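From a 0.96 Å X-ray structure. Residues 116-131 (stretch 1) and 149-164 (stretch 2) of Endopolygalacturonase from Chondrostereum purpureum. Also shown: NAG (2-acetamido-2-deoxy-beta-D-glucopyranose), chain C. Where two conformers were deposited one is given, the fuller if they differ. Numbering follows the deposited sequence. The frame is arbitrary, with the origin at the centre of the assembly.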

# COMPACT_ATOMS: atom_id res chain seq x y z
N ASN A 116 9.59 -4.10 -10.84
CA ASN A 116 9.87 -2.82 -11.51
C ASN A 116 8.61 -2.18 -12.14
O ASN A 116 8.53 -1.91 -13.34
CB ASN A 116 11.01 -2.98 -12.52
CG ASN A 116 12.26 -3.47 -11.80
OD1 ASN A 116 12.47 -3.14 -10.61
ND2 ASN A 116 13.08 -4.21 -12.53
N SER A 117 7.63 -1.89 -11.27
CA SER A 117 6.50 -1.09 -11.73
C SER A 117 6.99 0.31 -12.15
O SER A 117 7.89 0.88 -11.55
CB SER A 117 5.44 -0.99 -10.62
OG SER A 117 5.96 -0.38 -9.43
N PRO A 118 6.33 0.92 -13.17
CA PRO A 118 6.70 2.30 -13.54
C PRO A 118 6.52 3.26 -12.38
O PRO A 118 7.37 4.16 -12.21
CB PRO A 118 5.80 2.62 -14.74
CG PRO A 118 5.61 1.23 -15.40
CD PRO A 118 5.44 0.29 -14.18
N ALA A 119 5.44 3.12 -11.64
CA ALA A 119 5.17 3.96 -10.44
C ALA A 119 4.34 3.06 -9.51
O ALA A 119 4.82 1.99 -9.11
CB ALA A 119 4.57 5.30 -10.81
N GLN A 120 3.12 3.45 -9.17
CA GLN A 120 2.38 2.70 -8.16
C GLN A 120 2.13 1.28 -8.69
O GLN A 120 1.73 1.07 -9.84
CB GLN A 120 1.02 3.37 -7.84
CG GLN A 120 1.17 4.73 -7.15
CD GLN A 120 1.33 5.91 -8.12
OE1 GLN A 120 1.66 5.76 -9.29
NE2 GLN A 120 1.20 7.14 -7.61
N ALA A 121 2.37 0.27 -7.81
CA ALA A 121 2.39 -1.12 -8.28
C ALA A 121 1.02 -1.76 -8.34
O ALA A 121 0.55 -2.08 -9.44
CB ALA A 121 3.37 -1.92 -7.41
N ILE A 122 0.38 -2.00 -7.19
CA ILE A 122 -0.89 -2.76 -7.17
C ILE A 122 -1.99 -1.89 -6.53
O ILE A 122 -1.90 -1.49 -5.38
CB ILE A 122 -0.74 -4.07 -6.39
CG1 ILE A 122 0.39 -4.91 -6.97
CG2 ILE A 122 -2.07 -4.82 -6.36
CD1 ILE A 122 0.69 -6.19 -6.18
N SER A 123 -3.02 -1.62 -7.34
CA SER A 123 -4.22 -0.93 -6.87
C SER A 123 -5.30 -1.96 -6.56
O SER A 123 -5.58 -2.84 -7.39
CB SER A 123 -4.68 0.04 -7.97
OG SER A 123 -5.93 0.60 -7.63
N VAL A 124 -5.88 -1.85 -5.39
CA VAL A 124 -6.85 -2.82 -4.87
C VAL A 124 -8.18 -2.14 -4.70
O VAL A 124 -8.30 -1.16 -3.93
CB VAL A 124 -6.35 -3.38 -3.54
CG1 VAL A 124 -7.32 -4.41 -2.97
CG2 VAL A 124 -4.92 -3.94 -3.71
N GLY A 125 -9.21 -2.70 -5.32
CA GLY A 125 -10.60 -2.26 -5.08
C GLY A 125 -11.28 -1.75 -6.30
O GLY A 125 -10.63 -1.40 -7.31
N PRO A 126 -12.60 -1.62 -6.25
CA PRO A 126 -13.44 -2.01 -5.10
C PRO A 126 -13.64 -3.52 -5.06
O PRO A 126 -13.32 -4.25 -6.00
CB PRO A 126 -14.78 -1.30 -5.37
CG PRO A 126 -14.82 -1.12 -6.85
CD PRO A 126 -13.41 -1.01 -7.33
N THR A 127 -14.22 -3.94 -3.94
CA THR A 127 -14.48 -5.37 -3.70
C THR A 127 -16.02 -5.63 -3.65
O THR A 127 -16.82 -4.73 -3.43
CB THR A 127 -13.86 -5.86 -2.37
OG1 THR A 127 -14.45 -5.00 -1.35
CG2 THR A 127 -12.37 -5.73 -2.37
N ASP A 128 -16.33 -6.92 -3.85
CA ASP A 128 -17.72 -7.38 -3.70
C ASP A 128 -17.84 -8.44 -2.62
O ASP A 128 -18.99 -8.94 -2.42
CB ASP A 128 -18.31 -7.88 -5.03
CG ASP A 128 -17.68 -9.14 -5.57
OD1 ASP A 128 -16.58 -9.54 -5.12
OD2 ASP A 128 -18.37 -9.78 -6.42
N ALA A 129 -16.80 -8.77 -1.93
CA ALA A 129 -16.73 -9.77 -0.87
C ALA A 129 -15.27 -9.75 -0.38
O ALA A 129 -14.50 -8.87 -0.81
CB ALA A 129 -17.14 -11.16 -1.32
N HIS A 130 -14.86 -10.68 0.47
CA HIS A 130 -13.49 -10.56 0.99
C HIS A 130 -12.47 -10.78 -0.13
O HIS A 130 -12.62 -11.64 -1.01
CB HIS A 130 -13.26 -11.59 2.10
CG HIS A 130 -12.16 -11.11 3.04
ND1 HIS A 130 -12.53 -10.36 4.15
CD2 HIS A 130 -10.87 -10.96 3.06
CE1 HIS A 130 -11.52 -9.93 4.87
NE2 HIS A 130 -10.46 -10.33 4.18
N LEU A 131 -11.39 -9.98 -0.09
CA LEU A 131 -10.28 -10.07 -1.03
C LEU A 131 -8.99 -10.22 -0.24
O LEU A 131 -8.69 -9.35 0.60
CB LEU A 131 -10.29 -8.82 -1.93
CG LEU A 131 -9.14 -8.79 -2.95
CD1 LEU A 131 -9.25 -9.92 -3.98
CD2 LEU A 131 -9.19 -7.46 -3.69
N GLY A 149 13.52 5.68 -8.87
CA GLY A 149 12.16 5.19 -8.65
C GLY A 149 11.42 6.15 -7.72
O GLY A 149 12.00 6.73 -6.80
N HIS A 150 10.13 6.33 -7.98
CA HIS A 150 9.39 7.35 -7.22
C HIS A 150 7.89 7.01 -7.31
O HIS A 150 7.42 6.53 -8.35
CB HIS A 150 9.67 8.74 -7.86
CG HIS A 150 9.47 9.83 -6.92
ND1 HIS A 150 10.47 10.17 -6.01
CD2 HIS A 150 8.42 10.69 -6.71
CE1 HIS A 150 10.01 11.18 -5.28
NE2 HIS A 150 8.79 11.51 -5.66
N ASN A 151 7.15 7.25 -6.23
CA ASN A 151 5.72 6.94 -6.20
C ASN A 151 5.48 5.44 -6.51
O ASN A 151 4.43 5.08 -7.05
CB ASN A 151 4.86 7.80 -7.13
CG ASN A 151 5.02 9.29 -6.82
OD1 ASN A 151 5.52 10.07 -7.66
ND2 ASN A 151 4.60 9.70 -5.67
N THR A 152 6.42 4.60 -6.08
CA THR A 152 6.35 3.15 -6.32
C THR A 152 5.63 2.41 -5.20
O THR A 152 6.07 1.35 -4.71
CB THR A 152 7.76 2.62 -6.56
OG1 THR A 152 8.64 3.19 -5.56
CG2 THR A 152 8.25 2.94 -7.99
N ASP A 153 4.45 2.94 -4.83
CA ASP A 153 3.66 2.34 -3.76
C ASP A 153 3.47 0.85 -4.00
O ASP A 153 3.17 0.41 -5.11
CB ASP A 153 2.24 2.94 -3.71
CG ASP A 153 2.15 4.44 -3.55
OD1 ASP A 153 3.11 5.17 -3.87
OD2 ASP A 153 1.04 4.89 -3.12
N GLY A 154 3.59 0.05 -2.93
CA GLY A 154 3.37 -1.39 -3.09
C GLY A 154 1.89 -1.72 -3.36
O GLY A 154 1.56 -2.30 -4.42
N PHE A 155 1.06 -1.34 -2.39
CA PHE A 155 -0.38 -1.59 -2.46
C PHE A 155 -1.10 -0.29 -2.14
O PHE A 155 -0.86 0.29 -1.08
CB PHE A 155 -0.83 -2.63 -1.40
CG PHE A 155 -0.10 -3.95 -1.53
CD1 PHE A 155 -0.60 -4.97 -2.38
CD2 PHE A 155 1.08 -4.20 -0.82
CE1 PHE A 155 0.09 -6.17 -2.49
CE2 PHE A 155 1.74 -5.40 -0.93
CZ PHE A 155 1.29 -6.39 -1.78
N ASP A 156 -1.98 0.15 -3.05
CA ASP A 156 -2.90 1.28 -2.81
C ASP A 156 -4.29 0.71 -2.68
O ASP A 156 -4.79 0.07 -3.61
CB ASP A 156 -2.83 2.28 -3.96
CG ASP A 156 -1.50 2.99 -4.07
OD1 ASP A 156 -1.01 3.41 -2.94
OD2 ASP A 156 -0.94 3.18 -5.13
N VAL A 157 -4.91 0.90 -1.51
CA VAL A 157 -6.19 0.26 -1.21
C VAL A 157 -7.29 1.27 -1.04
O VAL A 157 -7.23 2.13 -0.16
CB VAL A 157 -6.07 -0.61 0.08
CG1 VAL A 157 -7.39 -1.32 0.35
CG2 VAL A 157 -4.91 -1.62 -0.06
N SER A 158 -8.33 1.13 -1.87
CA SER A 158 -9.62 1.85 -1.74
C SER A 158 -10.70 0.78 -1.86
O SER A 158 -11.16 0.48 -2.97
CB SER A 158 -9.77 2.96 -2.76
OG SER A 158 -8.84 4.03 -2.51
N ALA A 159 -11.04 0.18 -0.73
CA ALA A 159 -11.85 -1.06 -0.79
C ALA A 159 -12.22 -1.43 0.63
O ALA A 159 -11.54 -1.13 1.59
CB ALA A 159 -10.97 -2.19 -1.36
N ASN A 160 -13.33 -2.20 0.71
CA ASN A 160 -13.72 -2.85 1.97
C ASN A 160 -13.24 -4.29 2.01
O ASN A 160 -13.12 -4.96 0.98
CB ASN A 160 -15.25 -2.82 2.11
CG ASN A 160 -15.80 -1.41 2.04
OD1 ASN A 160 -15.30 -0.50 2.68
ND2 ASN A 160 -16.88 -1.27 1.32
N ASN A 161 -13.07 -4.82 3.23
CA ASN A 161 -12.95 -6.27 3.39
C ASN A 161 -11.75 -6.87 2.67
O ASN A 161 -11.84 -7.84 1.94
CB ASN A 161 -14.26 -6.97 2.90
CG ASN A 161 -15.47 -6.36 3.56
OD1 ASN A 161 -15.53 -6.12 4.77
ND2 ASN A 161 -16.50 -6.16 2.71
N VAL A 162 -10.58 -6.26 2.94
CA VAL A 162 -9.31 -6.67 2.33
C VAL A 162 -8.34 -7.18 3.38
O VAL A 162 -8.22 -6.58 4.46
CB VAL A 162 -8.70 -5.44 1.61
CG1 VAL A 162 -7.24 -5.71 1.20
CG2 VAL A 162 -9.53 -5.07 0.40
N THR A 163 -7.62 -8.26 3.04
CA THR A 163 -6.51 -8.73 3.83
C THR A 163 -5.29 -8.83 2.92
O THR A 163 -5.39 -9.45 1.86
CB THR A 163 -6.81 -10.11 4.46
OG1 THR A 163 -7.92 -9.90 5.32
CG2 THR A 163 -5.59 -10.66 5.23
N ILE A 164 -4.17 -8.23 3.33
CA ILE A 164 -2.91 -8.33 2.63
C ILE A 164 -1.92 -8.91 3.64
O ILE A 164 -1.69 -8.28 4.70
CB ILE A 164 -2.46 -6.95 2.09
CG1 ILE A 164 -3.47 -6.48 1.03
CG2 ILE A 164 -1.02 -7.00 1.58
CD1 ILE A 164 -3.35 -5.02 0.65
C1 NAG C . -17.85 -5.72 2.94
C2 NAG C . -18.53 -6.69 4.01
C3 NAG C . -19.98 -6.13 4.21
C4 NAG C . -19.96 -4.69 4.70
C5 NAG C . -19.19 -3.85 3.59
C6 NAG C . -18.97 -2.49 4.24
C7 NAG C . -17.93 -9.04 3.65
C8 NAG C . -18.14 -10.26 2.91
N2 NAG C . -18.68 -7.98 3.35
O3 NAG C . -20.68 -6.98 5.16
O4 NAG C . -21.28 -4.06 4.69
O5 NAG C . -17.83 -4.44 3.61
O6 NAG C . -17.82 -2.76 5.03
O7 NAG C . -17.14 -8.96 4.52
O HOH W 1 8.16 6.45 -10.96
O HOH W 2 -0.19 6.96 -4.73
O HOH W 3 -14.93 -1.93 -1.88
O HOH W 4 -16.68 -6.10 -0.13
O HOH W 5 -17.46 -2.78 -1.51

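Two parallel ladders join stretches 116-131 and 149-164, and the residues with most surface covered by the opposite stretch, Val-124 (89 Å²), Gln-120 (72 Å²) and Asp-156 (67 Å²), all belong to the first ladder or its approach. Val-124 pairs with Val-157, their CA atoms 4.8 Å apart. Its backbone reaches to both neighbours of that partner, as parallel pairing requires: Val-124 N donates to Asp-156 O (2.8 Å), and Val-124 O accepts from Ser-158 N (3.1 Å). The side chain, with chi1 in t, lies on the same face of the sheet as those of Ile-122, Phe-155 and Val-157. Val-124 CB is 4.2 Å from Val-157 CG2, and Val-124 CG1 is 4.1 Å from Val-162 CG2, so this valine also touches the second ladder.

Asp-156 pairs with Ser-123 on the other face. Its N donates to Ile-122 O (2.9 Å, 167°), while its carbonyl O, besides accepting from Val-124, receives a CA-H...O contact from Ser-123 CA at 3.5 Å. The carboxylate end bends nearer to stretch 1, where Asp-156 OD2 meets Gln-120 CG at 3.3 Å. Asp-156 OD1 lies just 2.5 Å from Asp-153 OD2, a separation at which one acid group probably holds a proton and donates it.

Gln-120 precedes the strand and lays its side chain along stretch 2: Gln-120 CG is 3.7 Å from Asp-153 CG, and Gln-120 NE2 is 3.7 Å from Asn-151 CB. Water 2 links the amide to the acid, accepting from Gln-120 NE2 (3.2 Å) and donating to Asp-153 OD2 (2.9 Å). Gln-120 N comes within 3.0 Å of Asn-151 O, but the angle is too poor for a hydrogen bond; backbone bonding starts one residue later, with Ala-121 N to Asp-153 O (2.8 Å).

Beyond Val-124 the pairing breaks off. A CB on Gly-125 would fall 2.0 Å from Ser-158 O, and its backbone angles alone call for glycine; a cis peptide follows, before Pro-126. Thr-127 OG1 donates to Asn-160 O (2.7 Å) and accepts from water 4 (2.8 Å), which in turn accepts from Asn-161 ND2 (2.8 Å), the nitrogen that carries the NAG. The second ladder, shifted by two residues, pairs Leu-131 with Val-162: Leu-131 N donates to Asn-161 O (3.0 Å) and Thr-163 N to Leu-131 O (2.9 Å). Beside it, His-130 NE2 and Thr-163 OG1 share a hydrogen bond of 2.8 Å at the ring edge.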